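Local coordinates for prophage MuSo2, 43 kDa tail protein (Shewanella oneidensis, PDB 3CDD) that probably forms part of the baseplate hub of a Mu-like phage tail, as a trimer-forming structural protein related to Mu GpP, at residues Tyr285-Trp290 with Ala334-Val339; Arg208-Lys213 with Ser244-Tyr249; Glu142-Ile147 with Lys164-Leu169. All coordinates share one frame; numbering follows the deposited sequence.

In the fold
From the N terminus, the chain first reaches interaction 3. There Arg166, near the C-terminal end of helix 155-164, returns to the chain near the start of strand 144-148 and closes a short loop holding that helix. Interaction 2 follows. It brings the loop after strand 239-242 back to the loop after strand 200-206, with strands 213-217 and 239-242 between them. Interaction 1 comes last and pairs strand 281-288 with strand 331-339. The three loops follow one another in series, and none nests in or crosses another. The centres of the three contacts lie 30 to 33 Å apart. Interaction 3 belongs to the gp44-like second domain and interaction 1 to the GpP fourth domain. Strand 200-206, which leads into interaction 2, also pairs with strand 281-288 of interaction 1.

Interaction 1 of 3, residues Tyr285-Trp290 with Ala334-Val339; sequences YTVTGW and AVISVV
Ala334 and Val287 form a hydrogen-bonded antiparallel pair. Val287 N donates to Ala334 O at 2.9 Å, and Ala334 N donates back to Val287 O. Ala334 CB sits beside Val287 CG2 and lies 3.6 Å from Gly289 O, where the first strand has ended. Val335 faces Thr286 as a non-hydrogen-bonded pair, on the other face of the sheet. Val335 CG2 lies 3.9 Å from Thr286 OG1. The backbones are close here, and Val335 CA makes a CA-H...O contact with Tyr285 O. Ile336 pairs with Tyr285. Tyr285 N to Ile336 O and Ile336 N to Tyr285 O are both 2.8 Å and nearly straight. The Ile336 side chain crosses that of Val287 at about a right angle, with Ile336 CD1 3.5 Å from Val287 CG2. For Val338, chi1 of -67° sets CG1 anti to the carbonyl carbon, which leaves CG2 between the backbone N and that carbon. Val338 CG2 meets the edge of the Tyr285 ring at CE1, 4.0 Å away. Trp299 packs on Val287, Ala334 and Ile336. The chemistry implies a regular antiparallel ladder in the GpP fourth domain, with one apolar, buried face. Tyr285 lies on this face too, and its OH is satisfied by Asp309.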
loop_
_atom_site.group_PDB
_atom_site.type_symbol
_atom_site.label_atom_id
_atom_site.label_comp_id
_atom_site.label_asym_id
_atom_site.label_seq_id
_atom_site.Cartn_x
_atom_site.Cartn_y
_atom_site.Cartn_z
ATOM N N TYR A 285 6.762 -18.648 16.949
ATOM C CA TYR A 285 6.938 -20.073 17.119
ATOM C C TYR A 285 5.691 -20.824 16.693
ATOM O O TYR A 285 4.619 -20.589 17.210
ATOM C CB TYR A 285 7.295 -20.397 18.602
ATOM C CG TYR A 285 8.715 -19.930 18.931
ATOM C CD1 TYR A 285 8.978 -18.613 19.316
ATOM C CD2 TYR A 285 9.785 -20.785 18.766
ATOM C CE1 TYR A 285 10.309 -18.169 19.563
ATOM C CE2 TYR A 285 11.100 -20.368 19.026
ATOM C CZ TYR A 285 11.350 -19.067 19.410
ATOM O OH TYR A 285 12.649 -18.688 19.629
ATOM N N THR A 286 5.868 -21.766 15.780
ATOM C CA THR A 286 4.792 -22.614 15.300
ATOM C C THR A 286 4.855 -23.916 16.097
ATOM O O THR A 286 5.881 -24.620 16.083
ATOM C CB THR A 286 4.984 -22.911 13.822
ATOM O OG1 THR A 286 5.006 -21.671 13.067
ATOM C CG2 THR A 286 3.905 -23.847 13.306
ATOM N N VAL A 287 3.747 -24.231 16.783
ATOM C CA VAL A 287 3.602 -25.481 17.514
ATOM C C VAL A 287 2.406 -26.280 16.960
ATOM O O VAL A 287 1.520 -25.717 16.280
ATOM C CB VAL A 287 3.461 -25.230 19.062
ATOM C CG1 VAL A 287 4.714 -24.472 19.602
ATOM C CG2 VAL A 287 2.203 -24.446 19.393
ATOM N N THR A 288 2.393 -27.580 17.257
ATOM C CA THR A 288 1.309 -28.467 16.892
ATOM C C THR A 288 0.193 -28.386 17.944
ATOM O O THR A 288 0.461 -28.444 19.147
ATOM C CB THR A 288 1.821 -29.934 16.729
ATOM O OG1 THR A 288 2.596 -30.043 15.529
ATOM C CG2 THR A 288 0.658 -30.937 16.631
ATOM N N GLY A 289 -1.058 -28.251 17.490
ATOM C CA GLY A 289 -2.200 -28.205 18.412
ATOM C C GLY A 289 -2.474 -26.802 18.928
ATOM O O GLY A 289 -1.594 -25.985 19.015
ATOM N N TRP A 290 -3.721 -26.526 19.248
ATOM C CA TRP A 290 -4.129 -25.258 19.858
ATOM C C TRP A 290 -3.998 -25.327 21.386
ATOM O O TRP A 290 -4.049 -24.297 22.086
ATOM C CB TRP A 290 -5.592 -25.045 19.516
ATOM C CG TRP A 290 -5.856 -24.721 18.092
ATOM C CD1 TRP A 290 -4.998 -24.854 17.014
ATOM C CD2 TRP A 290 -7.072 -24.172 17.575
ATOM N NE1 TRP A 290 -5.635 -24.421 15.844
ATOM C CE2 TRP A 290 -6.901 -23.999 16.171
ATOM C CE3 TRP A 290 -8.283 -23.774 18.166
ATOM C CZ2 TRP A 290 -7.912 -23.476 15.360
ATOM C CZ3 TRP A 290 -9.280 -23.263 17.361
ATOM C CH2 TRP A 290 -9.087 -23.105 15.977
ATOM N N ALA A 334 -0.616 -23.655 16.071
ATOM C CA ALA A 334 -0.723 -22.362 16.738
ATOM C C ALA A 334 0.572 -21.627 16.495
ATOM O O ALA A 334 1.673 -22.181 16.651
ATOM C CB ALA A 334 -1.013 -22.507 18.257
ATOM N N VAL A 335 0.454 -20.381 16.079
ATOM C CA VAL A 335 1.629 -19.580 15.930
ATOM C C VAL A 335 1.685 -18.575 17.071
ATOM O O VAL A 335 0.830 -17.721 17.185
ATOM C CB VAL A 335 1.662 -18.861 14.577
ATOM C CG1 VAL A 335 2.950 -18.091 14.457
ATOM C CG2 VAL A 335 1.509 -19.872 13.419
ATOM N N ILE A 336 2.722 -18.690 17.895
ATOM C CA ILE A 336 2.851 -17.893 19.111
ATOM C C ILE A 336 3.908 -16.809 18.848
ATOM O O ILE A 336 5.055 -17.130 18.580
ATOM C CB ILE A 336 3.244 -18.800 20.278
ATOM C CG1 ILE A 336 2.188 -19.904 20.455
ATOM C CG2 ILE A 336 3.440 -18.032 21.586
ATOM C CD1 ILE A 336 2.891 -21.214 20.641
ATOM N N SER A 337 3.460 -15.553 18.848
ATOM C CA SER A 337 4.316 -14.375 18.737
ATOM C C SER A 337 4.744 -13.925 20.138
ATOM O O SER A 337 3.885 -13.595 20.970
ATOM C CB SER A 337 3.518 -13.259 18.077
ATOM O OG SER A 337 4.293 -12.099 17.853
ATOM N N VAL A 338 6.047 -13.913 20.418
ATOM C CA VAL A 338 6.537 -13.615 21.775
ATOM C C VAL A 338 7.382 -12.349 21.796
ATOM O O VAL A 338 8.078 -12.043 20.833
ATOM C CB VAL A 338 7.377 -14.759 22.364
ATOM C CG1 VAL A 338 6.518 -16.000 22.623
ATOM C CG2 VAL A 338 8.595 -15.077 21.438
ATOM N N VAL A 339 7.301 -11.612 22.897
ATOM C CA VAL A 339 8.032 -10.347 23.041
ATOM C C VAL A 339 8.708 -10.341 24.412
ATOM O O VAL A 339 8.279 -11.088 25.312
ATOM C CB VAL A 339 7.087 -9.116 22.897
ATOM C CG1 VAL A 339 6.460 -9.050 21.472
ATOM C CG2 VAL A 339 5.958 -9.151 23.984
#

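Interaction 2 of 3, residues Arg208-Lys213 with Ser244-Tyr249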
loop_
_atom_site.group_PDB
_atom_site.type_symbol
_atom_site.label_atom_id
_atom_site.label_comp_id
_atom_site.label_asym_id
_atom_site.label_seq_id
_atom_site.Cartn_x
_atom_site.Cartn_y
_atom_site.Cartn_z
ATOM N N ARG A 208 16.943 -0.953 12.005
ATOM C CA ARG A 208 16.472 0.097 11.081
ATOM C C ARG A 208 15.737 1.206 11.847
ATOM O O ARG A 208 15.847 2.381 11.506
ATOM C CB ARG A 208 15.566 -0.470 9.971
ATOM C CG ARG A 208 16.303 -1.214 8.859
ATOM C CD ARG A 208 15.353 -2.058 7.965
ATOM N NE ARG A 208 16.083 -3.080 7.194
ATOM C CZ ARG A 208 16.704 -2.878 6.028
ATOM N NH1 ARG A 208 16.676 -1.675 5.430
ATOM N NH2 ARG A 208 17.355 -3.896 5.445
ATOM N N GLN A 209 15.020 0.826 12.900
ATOM C CA GLN A 209 14.203 1.783 13.646
ATOM C C GLN A 209 14.704 1.984 15.063
ATOM O O GLN A 209 13.994 2.523 15.901
ATOM C CB GLN A 209 12.721 1.389 13.595
ATOM C CG GLN A 209 12.166 1.410 12.172
ATOM C CD GLN A 209 10.747 0.867 12.064
ATOM O OE1 GLN A 209 10.474 -0.285 12.430
ATOM N NE2 GLN A 209 9.833 1.694 11.541
ATOM N N ARG A 210 15.947 1.559 15.304
ATOM C CA ARG A 210 16.620 1.685 16.586
ATOM C C ARG A 210 17.548 2.871 16.559
ATOM O O ARG A 210 18.155 3.179 15.496
ATOM C CB ARG A 210 17.417 0.411 16.920
ATOM C CG ARG A 210 16.554 -0.849 17.187
ATOM C CD ARG A 210 15.657 -0.669 18.362
ATOM N NE ARG A 210 16.408 -0.659 19.618
ATOM C CZ ARG A 210 16.817 -1.754 20.254
ATOM N NH1 ARG A 210 16.541 -2.955 19.760
ATOM N NH2 ARG A 210 17.506 -1.653 21.383
ATOM N N PHE A 211 17.638 3.570 17.699
ATOM C CA PHE A 211 18.459 4.797 17.785
ATOM C C PHE A 211 19.230 4.826 19.089
ATOM O O PHE A 211 18.798 4.227 20.055
ATOM C CB PHE A 211 17.619 6.065 17.581
ATOM C CG PHE A 211 16.902 6.103 16.251
ATOM C CD1 PHE A 211 15.630 5.546 16.122
ATOM C CD2 PHE A 211 17.507 6.679 15.123
ATOM C CE1 PHE A 211 14.959 5.565 14.899
ATOM C CE2 PHE A 211 16.848 6.684 13.905
ATOM C CZ PHE A 211 15.570 6.123 13.784
ATOM N N SER A 212 20.381 5.497 19.087
ATOM C CA SER A 212 21.270 5.567 20.249
ATOM C C SER A 212 20.793 6.574 21.281
ATOM O O SER A 212 21.068 6.438 22.474
ATOM C CB SER A 212 22.709 5.902 19.829
ATOM O OG SER A 212 22.766 7.102 19.080
ATOM N N LYS A 213 20.081 7.590 20.805
ATOM C CA LYS A 213 19.594 8.670 21.655
ATOM C C LYS A 213 18.277 9.228 21.119
ATOM O O LYS A 213 18.169 9.560 19.936
ATOM C CB LYS A 213 20.646 9.775 21.740
ATOM C CG LYS A 213 20.430 10.744 22.915
ATOM C CD LYS A 213 21.591 11.711 23.053
ATOM C CE LYS A 213 22.632 11.175 24.028
ATOM N NZ LYS A 213 23.795 12.092 24.198
ATOM N N SER A 244 21.203 2.266 25.274
ATOM C CA SER A 244 22.556 1.743 25.362
ATOM C C SER A 244 22.789 0.447 24.574
ATOM O O SER A 244 23.933 -0.003 24.447
ATOM C CB SER A 244 22.895 1.508 26.829
ATOM O OG SER A 244 21.936 0.629 27.385
ATOM N N GLU A 245 21.717 -0.159 24.064
ATOM C CA GLU A 245 21.850 -1.329 23.193
ATOM C C GLU A 245 22.467 -0.953 21.844
ATOM O O GLU A 245 23.089 -1.785 21.181
ATOM C CB GLU A 245 20.494 -2.015 22.976
ATOM C CG GLU A 245 19.867 -2.592 24.263
ATOM C CD GLU A 245 18.565 -3.388 24.033
ATOM O OE1 GLU A 245 18.257 -3.762 22.870
ATOM O OE2 GLU A 245 17.854 -3.643 25.040
ATOM N N ILE A 246 22.292 0.306 21.446
ATOM C CA ILE A 246 22.689 0.769 20.115
ATOM C C ILE A 246 24.028 1.474 20.196
ATOM O O ILE A 246 24.084 2.639 20.580
ATOM C CB ILE A 246 21.613 1.711 19.493
ATOM C CG1 ILE A 246 20.209 1.083 19.551
ATOM C CG2 ILE A 246 21.987 2.141 18.062
ATOM C CD1 ILE A 246 20.124 -0.421 19.238
ATOM N N GLY A 247 25.098 0.774 19.813
ATOM C CA GLY A 247 26.466 1.248 20.055
ATOM C C GLY A 247 27.150 2.094 18.993
ATOM O O GLY A 247 28.371 2.251 19.015
ATOM N N ARG A 248 26.363 2.630 18.066
ATOM C CA ARG A 248 26.825 3.542 17.028
ATOM C C ARG A 248 26.030 4.815 17.230
ATOM O O ARG A 248 24.905 4.762 17.701
ATOM C CB ARG A 248 26.459 2.943 15.652
ATOM C CG ARG A 248 26.959 3.681 14.444
ATOM C CD ARG A 248 26.170 3.316 13.180
ATOM N NE ARG A 248 25.764 1.942 13.253
ATOM C CZ ARG A 248 24.762 1.388 12.597
ATOM N NH1 ARG A 248 24.026 2.069 11.729
ATOM N NH2 ARG A 248 24.527 0.116 12.822
ATOM N N TYR A 249 26.596 5.951 16.844
ATOM C CA TYR A 249 25.902 7.234 16.893
ATOM C C TYR A 249 24.711 7.234 15.938
ATOM O O TYR A 249 24.881 7.263 14.711
ATOM C CB TYR A 249 26.885 8.343 16.530
ATOM C CG TYR A 249 26.289 9.725 16.393
ATOM C CD1 TYR A 249 25.936 10.478 17.527
ATOM C CD2 TYR A 249 26.122 10.310 15.133
ATOM C CE1 TYR A 249 25.401 11.752 17.401
ATOM C CE2 TYR A 249 25.589 11.585 15.003
ATOM C CZ TYR A 249 25.239 12.304 16.140
ATOM O OH TYR A 249 24.720 13.576 16.006
#
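Arg210 and Glu245 form the polar link between these two loops. Arg210 NH2 donates to Glu245 OE1 at 2.7 Å, with a nearly straight N-H...O angle of 172°. This is a salt bridge held by one hydrogen bond. OE1 lies in the guanidinium plane, but the nitrogen approaches it from above the carboxylate plane. The two planes are turned 70° apart, so the groups do not meet as a flat, two-pronged pair. Arg210 NH2 has a second acidic partner in Asp243, which also accepts a bond from Glu245 N. Asp243 therefore probably helps to hold both ends of the bridge. Beyond the contact, Arg248 bridges to Asp101 of the second subunit.

The van der Waals contacts centre on Ile246. Its CD1 lies over one face of the Arg210 guanidinium, toward the rim, and is 3.6 Å from Arg210 NH2. Ile246 CD1 also touches Arg210 CB at 3.7 Å. Further along, Ile246 CG1 rests 3.5 Å from Phe211 O, and Ile246 CG2 lies near the backbone N of Ser212. Ser212 CB also fits against the second loop's backbone, 3.3 Å from Arg248 O. Ser212 OG is hydrogen-bonded to Arg250 N.

Neither segment has regular structure where they touch. The loop 208-213 joins strand 200-206 to strand 213-217, and the loop 244-249 joins strand 239-242 to strand 251-255. Arg210 also packs on helix 262-278, at Ser276 and Ile277.

Interaction 3 of 3, residues Glu142-Ile147 with Lys164-Leu169; sequences EPFQRI and KQRGVL
Arg166 lays its guanidinium flat on the ring of Phe144. The planes are 9° apart, and the two side chains reach toward each other tip to tip. Arg166 CZ stands 4.0 Å from the centroid of the Phe144 ring and 20° off the ring normal, which makes this a cation-pi stack. Arg166 NH2 sits over the centre of the ring. Arg166 CG touches Phe144 CZ at 3.8 Å. Chi2 of -55° bends the arginine chain and folds CD back beside the backbone.

Hydrogen bonds at the edge of the guanidinium help to fix its rotation. Arg166 NE donates to Glu142 O at 3.0 Å, and that oxygen lies close to the guanidinium plane. Arg166 NH2 donates to Pro143 O at 3.1 Å, from above that carbonyl plane, and makes a weak bond to Glu142 O. The arginine thus binds two successive backbone carbonyls near the start of strand 144-148. That strand pairs antiparallel with strand 113-115 in the gp44-like second domain. Arg166 lies near the C-terminal end of helix 155-164, so the contact ties the chain near the helix end to the chain near the strand start.

Arg166 NH1 turns back to its own segment and donates to Gln165 O at 2.9 Å. Gln165 CB lies 4.0 Å from Phe144 CE2. Phe144 also packs on Leu162 of helix 155-164.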
loop_
_atom_site.group_PDB
_atom_site.type_symbol
_atom_site.label_atom_id
_atom_site.label_comp_id
_atom_site.label_asym_id
_atom_site.label_seq_id
_atom_site.Cartn_x
_atom_site.Cartn_y
_atom_site.Cartn_z
ATOM N N GLU A 142 -5.355 6.414 39.872
ATOM C CA GLU A 142 -6.157 7.562 40.288
ATOM C C GLU A 142 -7.288 7.857 39.315
ATOM O O GLU A 142 -7.189 7.512 38.138
ATOM C CB GLU A 142 -5.276 8.817 40.448
ATOM C CG GLU A 142 -4.424 8.843 41.708
ATOM C CD GLU A 142 -5.246 8.765 42.983
ATOM O OE1 GLU A 142 -5.850 9.792 43.388
ATOM O OE2 GLU A 142 -5.275 7.669 43.587
ATOM N N PRO A 143 -8.375 8.491 39.807
ATOM C CA PRO A 143 -9.393 9.052 38.915
ATOM C C PRO A 143 -8.804 10.122 37.981
ATOM O O PRO A 143 -7.732 10.662 38.271
ATOM C CB PRO A 143 -10.406 9.691 39.890
ATOM C CG PRO A 143 -9.657 9.838 41.198
ATOM C CD PRO A 143 -8.735 8.658 41.227
ATOM N N PHE A 144 -9.477 10.399 36.863
ATOM C CA PHE A 144 -9.157 11.572 36.047
ATOM C C PHE A 144 -10.092 12.717 36.461
ATOM O O PHE A 144 -11.326 12.541 36.515
ATOM C CB PHE A 144 -9.355 11.286 34.561
ATOM C CG PHE A 144 -8.467 10.162 34.004
ATOM C CD1 PHE A 144 -8.826 8.826 34.154
ATOM C CD2 PHE A 144 -7.289 10.464 33.315
ATOM C CE1 PHE A 144 -8.014 7.803 33.641
ATOM C CE2 PHE A 144 -6.474 9.454 32.802
ATOM C CZ PHE A 144 -6.845 8.117 32.952
ATOM N N GLN A 145 -9.533 13.892 36.728
ATOM C CA GLN A 145 -10.384 15.005 37.156
ATOM C C GLN A 145 -11.435 15.370 36.106
ATOM O O GLN A 145 -12.622 15.415 36.414
ATOM C CB GLN A 145 -9.582 16.238 37.560
ATOM C CG GLN A 145 -10.410 17.159 38.457
ATOM C CD GLN A 145 -10.330 18.602 38.050
ATOM O OE1 GLN A 145 -9.243 19.124 37.802
ATOM N NE2 GLN A 145 -11.490 19.273 37.990
ATOM N N ARG A 146 -10.998 15.616 34.872
ATOM C CA ARG A 146 -11.907 15.962 33.785
ATOM C C ARG A 146 -11.389 15.501 32.431
ATOM O O ARG A 146 -10.287 15.869 32.015
ATOM C CB ARG A 146 -12.206 17.463 33.750
ATOM C CG ARG A 146 -13.292 17.830 32.748
ATOM C CD ARG A 146 -13.623 19.307 32.787
ATOM N NE ARG A 146 -12.639 20.117 32.075
ATOM C CZ ARG A 146 -12.885 21.326 31.567
ATOM N NH1 ARG A 146 -14.096 21.885 31.669
ATOM N NH2 ARG A 146 -11.911 21.987 30.947
ATOM N N ILE A 147 -12.222 14.699 31.766
ATOM C CA ILE A 147 -11.942 14.100 30.457
ATOM C C ILE A 147 -13.048 14.506 29.492
ATOM O O ILE A 147 -14.220 14.251 29.743
ATOM C CB ILE A 147 -11.903 12.537 30.540
ATOM C CG1 ILE A 147 -10.791 12.053 31.479
ATOM C CG2 ILE A 147 -11.832 11.869 29.133
ATOM C CD1 ILE A 147 -9.385 12.402 31.041
ATOM N N LYS A 164 -3.094 4.779 28.651
ATOM C CA LYS A 164 -1.705 5.141 28.431
ATOM C C LYS A 164 -1.215 6.086 29.539
ATOM O O LYS A 164 -0.036 6.111 29.871
ATOM C CB LYS A 164 -1.590 5.808 27.060
ATOM C CG LYS A 164 -0.371 5.432 26.268
ATOM C CD LYS A 164 -0.247 6.306 25.011
ATOM C CE LYS A 164 1.101 7.057 24.996
ATOM N NZ LYS A 164 1.401 7.724 23.686
ATOM N N GLN A 165 -2.133 6.867 30.100
ATOM C CA GLN A 165 -1.830 7.779 31.203
ATOM C C GLN A 165 -1.863 7.075 32.564
ATOM O O GLN A 165 -1.630 7.710 33.591
ATOM C CB GLN A 165 -2.820 8.962 31.206
ATOM C CG GLN A 165 -2.791 9.831 29.955
ATOM C CD GLN A 165 -3.966 10.788 29.868
ATOM O OE1 GLN A 165 -4.825 10.660 28.995
ATOM N NE2 GLN A 165 -4.012 11.750 30.773
ATOM N N ARG A 166 -2.176 5.777 32.571
ATOM C CA ARG A 166 -2.217 4.976 33.803
ATOM C C ARG A 166 -1.300 3.757 33.751
ATOM O O ARG A 166 -1.290 2.939 34.679
ATOM C CB ARG A 166 -3.655 4.548 34.140
ATOM C CG ARG A 166 -4.570 5.675 34.683
ATOM C CD ARG A 166 -3.985 6.390 35.905
ATOM N NE ARG A 166 -4.799 7.540 36.331
ATOM C CZ ARG A 166 -4.565 8.814 36.009
ATOM N NH1 ARG A 166 -3.532 9.142 35.242
ATOM N NH2 ARG A 166 -5.371 9.770 36.462
ATOM N N GLY A 167 -0.537 3.643 32.666
ATOM C CA GLY A 167 0.390 2.517 32.438
ATOM C C GLY A 167 -0.260 1.151 32.435
ATOM O O GLY A 167 0.315 0.180 32.927
ATOM N N VAL A 168 -1.473 1.071 31.891
ATOM C CA VAL A 168 -2.175 -0.207 31.779
ATOM C C VAL A 168 -2.484 -0.531 30.311
ATOM O O VAL A 168 -2.320 0.312 29.424
ATOM C CB VAL A 168 -3.440 -0.309 32.709
ATOM C CG1 VAL A 168 -3.085 0.048 34.162
ATOM C CG2 VAL A 168 -4.604 0.542 32.214
ATOM N N LEU A 169 -2.877 -1.776 30.068
ATOM C CA LEU A 169 -3.196 -2.264 28.726
ATOM C C LEU A 169 -4.668 -2.623 28.596
ATOM O O LEU A 169 -5.273 -3.112 29.552
ATOM C CB LEU A 169 -2.390 -3.534 28.428
ATOM C CG LEU A 169 -0.884 -3.577 28.640
ATOM C CD1 LEU A 169 -0.391 -4.988 28.326
ATOM C CD2 LEU A 169 -0.212 -2.549 27.745
#